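Local coordinates for putative Zn-dependent Alcohol Dehydrogenase (Rhodobacter sphaeroides, PDB 3IV6), which binds S-adenosylmethionine and, despite its name, is probably a methyltransferase, as its sheet topology suggests, at residues A[153-158]-A[190-195]; A[178-183]-A[214-219]; A[145-150]-A[249-254]; A[133-138]-A[254-259]. All blocks are in the same frame, centred on the assembly; numbering follows the deposited sequence.

Interaction 1. Residues A[153-158]-A[190-195]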
# COMPACT_ATOMS: atom_id res chain seq x y z
N TYR A 153 -3.10 12.39 7.02
CA TYR A 153 -2.97 11.58 8.23
C TYR A 153 -2.93 12.47 9.50
O TYR A 153 -2.63 13.66 9.42
CB TYR A 153 -1.71 10.75 8.13
CG TYR A 153 -1.80 9.55 7.21
CD1 TYR A 153 -1.97 8.27 7.74
CD2 TYR A 153 -1.72 9.68 5.83
CE1 TYR A 153 -2.06 7.18 6.93
CE2 TYR A 153 -1.82 8.58 5.01
CZ TYR A 153 -1.98 7.34 5.57
OH TYR A 153 -2.07 6.21 4.78
N ASP A 154 -3.22 11.91 10.67
CA ASP A 154 -3.14 12.71 11.89
C ASP A 154 -1.75 13.29 12.02
O ASP A 154 -1.57 14.48 12.29
CB ASP A 154 -3.48 11.87 13.12
CG ASP A 154 -4.98 11.47 13.18
OD1 ASP A 154 -5.28 10.51 13.93
OD2 ASP A 154 -5.83 12.11 12.49
N ILE A 155 -0.74 12.46 11.80
CA ILE A 155 0.62 12.94 11.81
C ILE A 155 0.87 14.08 10.82
O ILE A 155 1.80 14.86 10.99
CB ILE A 155 1.65 11.84 11.53
CG1 ILE A 155 3.05 12.46 11.65
CG2 ILE A 155 1.47 11.31 10.14
CD1 ILE A 155 4.22 11.49 11.59
N ASP A 156 0.06 14.18 9.78
CA ASP A 156 0.33 15.21 8.79
C ASP A 156 0.01 16.53 9.43
O ASP A 156 0.76 17.50 9.28
CB ASP A 156 -0.51 15.01 7.52
CG ASP A 156 -0.05 13.81 6.66
OD1 ASP A 156 1.07 13.31 6.92
OD2 ASP A 156 -0.82 13.38 5.75
N LEU A 157 -1.12 16.57 10.13
CA LEU A 157 -1.56 17.76 10.84
C LEU A 157 -0.49 18.26 11.89
O LEU A 157 -0.20 19.45 11.97
CB LEU A 157 -2.95 17.50 11.46
CG LEU A 157 -4.12 17.12 10.52
CD1 LEU A 157 -5.41 16.72 11.29
CD2 LEU A 157 -4.45 18.22 9.51
N LYS A 158 0.13 17.37 12.65
CA LYS A 158 1.24 17.79 13.47
C LYS A 158 2.42 18.26 12.60
O LYS A 158 3.10 19.22 12.96
CB LYS A 158 1.69 16.67 14.41
CG LYS A 158 0.57 16.08 15.26
CD LYS A 158 0.52 16.65 16.68
CE LYS A 158 -0.02 18.08 16.69
NZ LYS A 158 -0.17 18.59 18.09
N ASP A 190 10.14 13.92 14.89
CA ASP A 190 10.09 13.42 16.26
C ASP A 190 8.89 13.98 17.01
O ASP A 190 8.19 13.25 17.71
CB ASP A 190 11.38 13.76 17.01
CG ASP A 190 12.62 13.25 16.30
OD1 ASP A 190 12.65 13.29 15.05
OD2 ASP A 190 13.57 12.82 16.99
N ARG A 191 8.65 15.28 16.85
CA ARG A 191 7.65 15.98 17.64
C ARG A 191 6.24 15.61 17.21
O ARG A 191 5.29 15.74 17.97
CB ARG A 191 7.85 17.49 17.54
CG ARG A 191 7.10 18.29 18.59
CD ARG A 191 7.86 19.54 18.99
NE ARG A 191 7.10 20.76 18.70
CZ ARG A 191 7.44 21.65 17.77
NH1 ARG A 191 8.53 21.46 17.03
NH2 ARG A 191 6.70 22.72 17.57
N ALA A 192 6.11 15.14 15.97
CA ALA A 192 4.81 14.99 15.34
C ALA A 192 4.32 13.54 15.43
O ALA A 192 3.14 13.26 15.23
CB ALA A 192 4.86 15.44 13.89
N LEU A 193 5.24 12.63 15.73
CA LEU A 193 4.92 11.21 15.77
C LEU A 193 3.68 10.94 16.62
O LEU A 193 3.55 11.47 17.73
CB LEU A 193 6.11 10.41 16.32
CG LEU A 193 7.23 10.10 15.33
CD1 LEU A 193 8.34 9.31 16.00
CD2 LEU A 193 6.69 9.35 14.12
N VAL A 194 2.78 10.12 16.10
CA VAL A 194 1.58 9.74 16.83
C VAL A 194 1.53 8.24 17.06
O VAL A 194 2.29 7.48 16.45
CB VAL A 194 0.30 10.18 16.08
CG1 VAL A 194 0.30 11.68 15.87
CG2 VAL A 194 0.19 9.44 14.75
N PRO A 195 0.63 7.81 17.94
CA PRO A 195 0.57 6.40 18.36
C PRO A 195 0.18 5.48 17.21
O PRO A 195 -0.87 5.67 16.60
CB PRO A 195 -0.52 6.41 19.43
CG PRO A 195 -0.49 7.79 19.99
CD PRO A 195 -0.14 8.69 18.84
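The flat groups lie on the side of helix 154-164 away from 190-195 and take no part in the contact. The Tyr153 ring has Asp156 OD2 at its edge, in the plane of the ring; it also enters a cation-pi interaction with Lys149. The carboxylate of Asp156 is met from above its plane, 60° out, by the backbone N-H of Tyr153, the N-cap residue of helix 154-164, with Tyr153 N 2.8 Å from Asp156 OD2. The same oxygen is salt-bridged to Arg216.

The meeting with 190-195 is apolar. Ile155 has CG1 anti to the backbone N (chi1 -177°) and an extended end (chi2 172°), which lays CG1 along the last turn of helix 187-192, 3.7 Å from Ala192 O. Its CD1 then runs alongside Leu193 CD2 at 4.1 Å, the two side chains pointing the same way. From Val194, CG2 approaches Ile155 CB at 4.3 Å. Nearly one turn further on, Lys158 offers its aliphatic root: CB touches Ala192 CB, whereas the chain bends at chi2 and chi3 and carries NZ off to the hydroxyl of Tyr162.

Helix 201-210 joins the packing, Tyr208 touching both Ile155 and Leu193. The small side chain of Ala192 is consistent with the close backbone approach, its CA 4.9 Å from Lys158 CA. The chemistry implies a largely apolar, partly buried junction that probably rests on van der Waals contact, with the Lys158 ammonium turned away.

Interaction 2. Residues A[178-183]-A[214-219]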
# COMPACT_ATOMS: atom_id res chain seq x y z
N LYS A 178 1.06 17.70 -2.65
CA LYS A 178 0.97 17.20 -1.28
C LYS A 178 1.90 16.00 -0.98
O LYS A 178 1.47 14.97 -0.44
CB LYS A 178 -0.49 16.90 -0.95
CG LYS A 178 -1.41 18.08 -1.31
CD LYS A 178 -2.88 17.73 -1.23
CE LYS A 178 -3.37 17.04 -2.48
NZ LYS A 178 -4.84 16.70 -2.37
N THR A 179 3.18 16.15 -1.29
CA THR A 179 4.12 15.10 -0.96
C THR A 179 4.94 15.48 0.25
O THR A 179 5.49 16.56 0.30
CB THR A 179 5.08 14.83 -2.12
OG1 THR A 179 4.33 14.60 -3.31
CG2 THR A 179 5.92 13.61 -1.85
N PHE A 180 5.03 14.57 1.22
CA PHE A 180 5.90 14.76 2.36
C PHE A 180 7.23 14.02 2.22
O PHE A 180 7.27 12.90 1.71
CB PHE A 180 5.21 14.24 3.60
CG PHE A 180 4.14 15.15 4.13
CD1 PHE A 180 4.47 16.28 4.85
CD2 PHE A 180 2.82 14.83 3.96
CE1 PHE A 180 3.49 17.10 5.35
CE2 PHE A 180 1.83 15.65 4.45
CZ PHE A 180 2.17 16.78 5.15
N HIS A 181 8.32 14.67 2.63
CA HIS A 181 9.61 13.99 2.81
C HIS A 181 9.99 13.91 4.28
O HIS A 181 10.46 14.89 4.85
CB HIS A 181 10.74 14.69 2.09
CG HIS A 181 11.89 13.79 1.81
ND1 HIS A 181 12.82 14.04 0.82
CD2 HIS A 181 12.22 12.60 2.35
CE1 HIS A 181 13.69 13.05 0.79
NE2 HIS A 181 13.35 12.15 1.70
N PHE A 182 9.78 12.78 4.93
CA PHE A 182 9.87 12.78 6.39
C PHE A 182 11.29 13.01 6.94
O PHE A 182 11.52 13.80 7.87
CB PHE A 182 9.26 11.50 6.95
CG PHE A 182 7.90 11.22 6.42
CD1 PHE A 182 6.82 12.03 6.79
CD2 PHE A 182 7.70 10.16 5.55
CE1 PHE A 182 5.54 11.78 6.30
CE2 PHE A 182 6.44 9.90 5.04
CZ PHE A 182 5.34 10.71 5.43
N ARG A 183 12.25 12.28 6.36
CA ARG A 183 13.65 12.35 6.72
C ARG A 183 14.23 13.74 6.51
O ARG A 183 15.43 13.94 6.67
CB ARG A 183 14.42 11.35 5.85
CG ARG A 183 15.90 11.22 6.14
CD ARG A 183 16.52 10.20 5.22
NE ARG A 183 17.78 9.70 5.74
CZ ARG A 183 18.91 10.41 5.77
NH1 ARG A 183 18.93 11.65 5.30
NH2 ARG A 183 20.03 9.87 6.27
N GLU A 214 6.22 10.53 0.51
CA GLU A 214 4.85 9.98 0.35
C GLU A 214 3.86 11.07 -0.09
O GLU A 214 3.86 12.18 0.43
CB GLU A 214 4.37 9.26 1.62
CG GLU A 214 4.95 7.84 1.78
CD GLU A 214 4.48 7.15 3.05
OE1 GLU A 214 3.73 7.80 3.80
OE2 GLU A 214 4.86 5.97 3.30
N THR A 215 3.04 10.75 -1.08
CA THR A 215 2.06 11.71 -1.57
C THR A 215 0.69 11.52 -0.91
O THR A 215 0.29 10.39 -0.65
CB THR A 215 1.94 11.55 -3.07
OG1 THR A 215 3.23 11.80 -3.66
CG2 THR A 215 0.85 12.47 -3.65
N ARG A 216 -0.03 12.60 -0.60
CA ARG A 216 -1.37 12.45 -0.03
C ARG A 216 -2.37 12.62 -1.15
O ARG A 216 -2.16 13.41 -2.06
CB ARG A 216 -1.67 13.42 1.11
CG ARG A 216 -0.86 13.24 2.43
CD ARG A 216 -0.29 11.87 2.62
NE ARG A 216 0.34 11.72 3.94
CZ ARG A 216 1.04 10.64 4.32
NH1 ARG A 216 1.21 9.61 3.50
NH2 ARG A 216 1.56 10.59 5.53
N PHE A 217 -3.44 11.83 -1.09
CA PHE A 217 -4.42 11.85 -2.17
C PHE A 217 -5.78 12.23 -1.65
O PHE A 217 -6.15 11.86 -0.54
CB PHE A 217 -4.52 10.48 -2.87
CG PHE A 217 -3.23 9.99 -3.47
CD1 PHE A 217 -2.92 10.24 -4.80
CD2 PHE A 217 -2.33 9.24 -2.71
CE1 PHE A 217 -1.71 9.76 -5.38
CE2 PHE A 217 -1.14 8.77 -3.26
CZ PHE A 217 -0.82 9.03 -4.61
N ASP A 218 -6.49 12.98 -2.48
CA ASP A 218 -7.93 13.20 -2.36
C ASP A 218 -8.54 12.30 -3.42
O ASP A 218 -7.83 11.79 -4.28
CB ASP A 218 -8.32 14.64 -2.70
CG ASP A 218 -7.94 15.65 -1.62
OD1 ASP A 218 -7.79 15.26 -0.43
OD2 ASP A 218 -7.81 16.85 -1.98
N ASP A 219 -9.85 12.12 -3.35
CA ASP A 219 -10.56 11.37 -4.36
C ASP A 219 -10.22 11.86 -5.76
O ASP A 219 -9.95 11.05 -6.64
CB ASP A 219 -12.06 11.44 -4.11
CG ASP A 219 -12.87 10.67 -5.14
OD1 ASP A 219 -12.68 9.42 -5.28
OD2 ASP A 219 -13.70 11.32 -5.83
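Segments 178-183 and 214-219 run antiparallel, their end-to-end directions 152° apart. Phe180 and Glu214 form a hydrogen-bonded pair, with Phe180 N 2.8 Å from Glu214 O and Glu214 N 2.9 Å from Phe180 O, both donors in the plane of the carbonyl they meet. Thr179 and Thr215 are the neighbouring non-hydrogen-bonded pair, and Arg216 N to Lys178 O, 2.8 Å, prolongs the ladder. Lys178 has positive phi and, with Thr179, faces Asp174, which fits a G1 beta bulge.

On the threonine face Thr179 OG1 and Thr215 OG1 are hydrogen-bonded at 3.0 Å. The other face is built round Glu214. Its extended chain puts OE1 3.1 Å from Arg216 NH1 in a salt bridge, while Arg122 also binds OE1 and Arg211 takes OE2. The carboxylate stands at the edge of the Phe182 ring, the planes 89° apart, with Glu214 OE1 3.6 Å from Phe182 CE2. Arg216 meets Phe182 tip to tip and sends NE to Asp156. An alanine in place of Glu214 would probably deprive Arg122, Arg211 and Arg216 of their common carboxylate, leaving Arg216 with Asp156, and remove the group packed at the edge of Phe182. At the end of the ladder Lys178 bends at chi3, bringing NZ within 3.0 Å of Asp218 OD2 in a salt bridge; Asp221 is a second partner.

Strand 213-215 thereby completes a small three-stranded antiparallel sheet, formed by the chain between strands 143-149 and 237-244 of the Rossmann-like core.

Interaction 3. Residues A[145-150]-A[249-254]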
# COMPACT_ATOMS: atom_id res chain seq x y z
N ARG A 145 -8.47 -4.35 -7.09
CA ARG A 145 -9.14 -3.66 -6.00
C ARG A 145 -8.09 -3.04 -5.10
O ARG A 145 -7.26 -3.73 -4.48
CB ARG A 145 -10.06 -4.61 -5.25
CG ARG A 145 -11.18 -5.20 -6.12
CD ARG A 145 -12.00 -6.18 -5.35
NE ARG A 145 -13.15 -6.61 -6.13
CZ ARG A 145 -14.01 -7.57 -5.77
NH1 ARG A 145 -15.05 -7.85 -6.58
NH2 ARG A 145 -13.86 -8.23 -4.63
N ALA A 146 -8.08 -1.72 -5.08
CA ALA A 146 -7.05 -0.98 -4.34
C ALA A 146 -7.66 0.13 -3.46
O ALA A 146 -8.29 1.04 -3.97
CB ALA A 146 -6.01 -0.38 -5.30
N SER A 147 -7.50 0.03 -2.15
CA SER A 147 -8.07 1.06 -1.30
C SER A 147 -7.03 2.14 -1.06
O SER A 147 -5.85 1.86 -1.02
CB SER A 147 -8.42 0.46 0.01
OG SER A 147 -7.22 0.06 0.63
N VAL A 148 -7.46 3.39 -0.90
CA VAL A 148 -6.56 4.47 -0.65
C VAL A 148 -7.08 5.33 0.49
O VAL A 148 -8.22 5.70 0.49
CB VAL A 148 -6.44 5.37 -1.86
CG1 VAL A 148 -5.29 6.39 -1.63
CG2 VAL A 148 -6.16 4.51 -3.09
N LYS A 149 -6.24 5.63 1.47
CA LYS A 149 -6.61 6.56 2.53
C LYS A 149 -6.59 7.99 2.00
O LYS A 149 -5.62 8.36 1.40
CB LYS A 149 -5.66 6.45 3.72
CG LYS A 149 -6.33 6.72 5.03
CD LYS A 149 -5.49 7.54 5.98
CE LYS A 149 -5.62 9.01 5.64
NZ LYS A 149 -6.98 9.53 5.97
N LEU A 150 -7.63 8.78 2.24
CA LEU A 150 -7.75 10.08 1.60
C LEU A 150 -7.61 11.24 2.56
O LEU A 150 -8.04 11.18 3.72
CB LEU A 150 -9.05 10.20 0.82
CG LEU A 150 -9.42 9.11 -0.20
CD1 LEU A 150 -10.88 9.26 -0.59
CD2 LEU A 150 -8.55 9.15 -1.46
N PRO A 249 -10.20 4.83 8.01
CA PRO A 249 -10.32 6.29 8.16
C PRO A 249 -10.43 6.98 6.80
O PRO A 249 -9.43 7.10 6.09
CB PRO A 249 -9.01 6.67 8.84
CG PRO A 249 -8.62 5.46 9.61
CD PRO A 249 -9.07 4.29 8.78
N ASN A 250 -11.62 7.45 6.46
CA ASN A 250 -11.85 8.12 5.19
C ASN A 250 -11.18 7.39 4.03
O ASN A 250 -10.46 8.00 3.24
CB ASN A 250 -11.37 9.57 5.25
CG ASN A 250 -12.07 10.46 4.24
OD1 ASN A 250 -13.28 10.36 4.04
ND2 ASN A 250 -11.30 11.33 3.60
N THR A 251 -11.43 6.09 3.93
CA THR A 251 -10.68 5.24 3.02
C THR A 251 -11.56 4.71 1.89
O THR A 251 -12.50 3.95 2.14
CB THR A 251 -10.04 4.05 3.76
OG1 THR A 251 -8.88 4.49 4.48
CG2 THR A 251 -9.64 2.96 2.78
N MSE A 252 -11.26 5.12 0.67
CA MSE A 252 -12.04 4.70 -0.49
C MSE A 252 -11.40 3.49 -1.18
O MSE A 252 -10.20 3.48 -1.44
CB MSE A 252 -12.18 5.85 -1.49
CG MSE A 252 -13.10 5.55 -2.66
SE MSE A 252 -14.87 6.35 -2.45
CE MSE A 252 -14.33 8.20 -2.14
N LEU A 253 -12.22 2.48 -1.46
CA LEU A 253 -11.76 1.32 -2.22
C LEU A 253 -12.15 1.43 -3.69
O LEU A 253 -13.30 1.72 -4.02
CB LEU A 253 -12.34 0.04 -1.62
CG LEU A 253 -12.15 -1.24 -2.45
CD1 LEU A 253 -10.69 -1.44 -2.80
CD2 LEU A 253 -12.70 -2.45 -1.70
N TYR A 254 -11.18 1.21 -4.57
CA TYR A 254 -11.37 1.46 -6.00
C TYR A 254 -11.17 0.20 -6.75
O TYR A 254 -10.12 -0.44 -6.61
CB TYR A 254 -10.32 2.44 -6.55
CG TYR A 254 -10.38 3.78 -5.93
CD1 TYR A 254 -11.01 4.83 -6.59
CD2 TYR A 254 -9.86 3.99 -4.66
CE1 TYR A 254 -11.09 6.09 -6.01
CE2 TYR A 254 -9.93 5.26 -4.06
CZ TYR A 254 -10.56 6.31 -4.74
OH TYR A 254 -10.68 7.56 -4.19
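Antiparallel strand pairing in the main sheet joins strand 143-149 to the C-terminal strand 251-258, the axes of 145-149 and 251-254 lying 160° apart. Ala146 with Tyr254 and Val148 with Met252 are hydrogen-bonded pairs. The bonds are uneven: Ala146 N reaches Tyr254 O at 2.9 Å, nearly straight and in the carbonyl plane, whereas Tyr254 N meets Ala146 O at 3.0 Å from 51° above the Ala146 carbonyl plane. Ser147 with Leu253 and Lys149 with Thr251 are the non-hydrogen-bonded pairs between and beyond them.

A final strand slotted antiparallel between the fifth strand and the sixth gives the order 3-2-1-4-5-7-6, the hallmark of class I S-adenosylmethionine-dependent methyltransferases; here the bound cofactor lies about 7 Å from the Ser147 side chain.

On one face, Tyr254 turns its ring edge to Ala146 O. Its CE2 lies 4.0 Å from Val148 CG2, and its OH, hydrogen-bonded to Asp219, comes tip to tip with Leu150 CD2. Next to it, Leu150 CD1 rests 3.8 Å from CB of Met252, a selenomethionine. On the other face, Leu253 CG is anti to the backbone N, and CD1 folds back against the Ala146 backbone; Ser147 OG is hydrogen-bonded to Asp117.

At the strand ends Leu150 N is hydrogen-bonded to Asn250 O, and two donors grip Leu150 O: Asn250 ND2 at 3.3 Å and, by bending its chain, Lys149 NZ at 3.0 Å.

Interaction 4. Residues A[133-138]-A[254-259]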
# COMPACT_ATOMS: atom_id res chain seq x y z
N LEU A 133 -0.11 0.57 -13.15
CA LEU A 133 0.35 -0.20 -14.31
C LEU A 133 0.77 -1.66 -13.96
O LEU A 133 0.34 -2.61 -14.60
CB LEU A 133 1.49 0.54 -15.03
CG LEU A 133 1.79 0.19 -16.49
CD1 LEU A 133 0.53 0.07 -17.34
CD2 LEU A 133 2.70 1.23 -17.09
N GLY A 134 1.60 -1.82 -12.93
CA GLY A 134 1.95 -3.14 -12.48
C GLY A 134 0.76 -3.99 -12.07
O GLY A 134 0.72 -5.19 -12.33
N MSE A 135 -0.21 -3.41 -11.38
CA MSE A 135 -1.35 -4.20 -10.93
C MSE A 135 -2.17 -4.66 -12.15
O MSE A 135 -2.64 -5.81 -12.24
CB MSE A 135 -2.21 -3.38 -9.99
CG MSE A 135 -1.54 -2.93 -8.71
SE MSE A 135 -2.56 -1.57 -7.70
CE MSE A 135 -1.10 -0.82 -6.64
N LEU A 136 -2.33 -3.74 -13.09
CA LEU A 136 -3.03 -3.99 -14.33
C LEU A 136 -2.31 -5.04 -15.17
O LEU A 136 -2.92 -5.92 -15.79
CB LEU A 136 -3.13 -2.67 -15.10
CG LEU A 136 -4.28 -1.81 -14.59
CD1 LEU A 136 -4.34 -0.50 -15.31
CD2 LEU A 136 -5.56 -2.60 -14.75
N SER A 137 -0.99 -4.96 -15.16
CA SER A 137 -0.16 -5.91 -15.85
C SER A 137 -0.35 -7.31 -15.27
O SER A 137 -0.37 -8.29 -16.02
CB SER A 137 1.29 -5.46 -15.75
OG SER A 137 2.15 -6.40 -16.34
N LEU A 138 -0.47 -7.41 -13.95
CA LEU A 138 -0.66 -8.69 -13.29
C LEU A 138 -1.98 -9.33 -13.70
O LEU A 138 -2.05 -10.53 -13.98
CB LEU A 138 -0.60 -8.53 -11.77
CG LEU A 138 0.78 -8.19 -11.19
CD1 LEU A 138 0.69 -8.02 -9.68
CD2 LEU A 138 1.80 -9.26 -11.55
N TYR A 254 -11.18 1.21 -4.57
CA TYR A 254 -11.37 1.46 -6.00
C TYR A 254 -11.17 0.20 -6.75
O TYR A 254 -10.12 -0.44 -6.61
CB TYR A 254 -10.32 2.44 -6.55
CG TYR A 254 -10.38 3.78 -5.93
CD1 TYR A 254 -11.01 4.83 -6.59
CD2 TYR A 254 -9.86 3.99 -4.66
CE1 TYR A 254 -11.09 6.09 -6.01
CE2 TYR A 254 -9.93 5.26 -4.06
CZ TYR A 254 -10.56 6.31 -4.74
OH TYR A 254 -10.68 7.56 -4.19
N GLN A 255 -12.16 -0.14 -7.58
CA GLN A 255 -12.13 -1.34 -8.41
C GLN A 255 -12.01 -0.89 -9.85
O GLN A 255 -12.82 -0.10 -10.34
CB GLN A 255 -13.39 -2.18 -8.17
CG GLN A 255 -13.60 -3.30 -9.18
CD GLN A 255 -14.75 -4.21 -8.79
OE1 GLN A 255 -14.89 -4.56 -7.62
NE2 GLN A 255 -15.58 -4.59 -9.76
N PHE A 256 -10.96 -1.35 -10.51
CA PHE A 256 -10.68 -0.92 -11.88
C PHE A 256 -10.03 -2.01 -12.73
O PHE A 256 -9.55 -3.04 -12.24
CB PHE A 256 -9.84 0.37 -11.90
CG PHE A 256 -8.47 0.27 -11.22
CD1 PHE A 256 -7.30 0.07 -11.98
CD2 PHE A 256 -8.31 0.39 -9.84
CE1 PHE A 256 -6.02 0.01 -11.38
CE2 PHE A 256 -7.03 0.31 -9.25
CZ PHE A 256 -5.90 0.14 -10.03
N SER A 257 -10.00 -1.77 -14.03
CA SER A 257 -9.54 -2.79 -14.95
C SER A 257 -9.24 -2.10 -16.27
O SER A 257 -9.55 -0.91 -16.41
CB SER A 257 -10.65 -3.79 -15.16
OG SER A 257 -11.77 -3.08 -15.62
N ARG A 258 -8.59 -2.81 -17.19
CA ARG A 258 -8.47 -2.32 -18.55
C ARG A 258 -8.73 -3.49 -19.46
O ARG A 258 -8.07 -4.51 -19.34
CB ARG A 258 -7.11 -1.66 -18.83
CG ARG A 258 -5.94 -2.59 -18.76
CD ARG A 258 -4.96 -2.31 -19.86
NE ARG A 258 -3.61 -2.02 -19.35
CZ ARG A 258 -2.73 -2.95 -18.97
NH1 ARG A 258 -1.52 -2.55 -18.55
NH2 ARG A 258 -3.03 -4.25 -18.99
N ARG A 259 -9.70 -3.36 -20.36
CA ARG A 259 -9.98 -4.45 -21.29
C ARG A 259 -10.23 -3.88 -22.68
O ARG A 259 -10.47 -2.68 -22.80
CB ARG A 259 -11.19 -5.28 -20.82
CG ARG A 259 -11.16 -5.70 -19.33
CD ARG A 259 -12.42 -6.48 -18.93
NE ARG A 259 -12.32 -7.07 -17.59
CZ ARG A 259 -12.96 -6.63 -16.50
NH1 ARG A 259 -13.75 -5.57 -16.59
NH2 ARG A 259 -12.80 -7.23 -15.32
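Helix 125-139 packs across the last strand of the Rossmann-like sheet, the layering of an alpha/beta fold, with the short axes of 133-138 and 254-258 at 68° and 8.7 Å apart at closest. Leu136 makes most of the helix's contact. Its CG is anti to the carbonyl carbon and its end extended, so that CD2 drops onto the strand, 4.0 Å from Ser257 CA, while Leu136 CG meets the edge of the Phe256 ring at CE1, 4.1 Å away. Phe256 itself takes the crowded position between backbone N and carbonyl carbon (chi1 60°), which swings the ring up to the helix; Met135, a selenomethionine, brings SE near its CZ.

Arg258 shares that crowded first torsion (chi1 65°) and then bends at chi2 and chi3, curling its side chain back over Leu136. A serine in place of Arg258 would probably lose the guanidinium's packing on Leu136 CB and Leu133 CD1. No hydrogen bond to 133-138 fixes the guanidinium: Arg258 NH2 is 3.6 Å from Leu136 O. Apolar groups meet it on one face and at one edge instead, the face lying on Leu136 CB, 3.8 Å from the plane, and the edge meeting Leu133, with Arg258 NH1 3.5 Å from Leu133 CD1.

Read from the N terminus, segment 133-138 opens interaction 4, 145-150 interaction 3, 153-158 interaction 1 and 178-183 interaction 2. Segment 190-195 closes the loop of interaction 1, and 214-219 that of interaction 2; as their segments alternate, these two cross. Both nest inside the loop that interaction 3 closes at 249-254, itself nested within interaction 4, closed at the C terminus. Interactions 3 and 4 share Tyr254 and tie the last strand to its sheet neighbour and to helix 125-139. Interactions 1 and 2 organise the inserted region, meeting through the Asp156-Arg216 salt bridge, while a probable hydrogen bond between the Tyr254 hydroxyl and Asp219 joins that region to the core sheet.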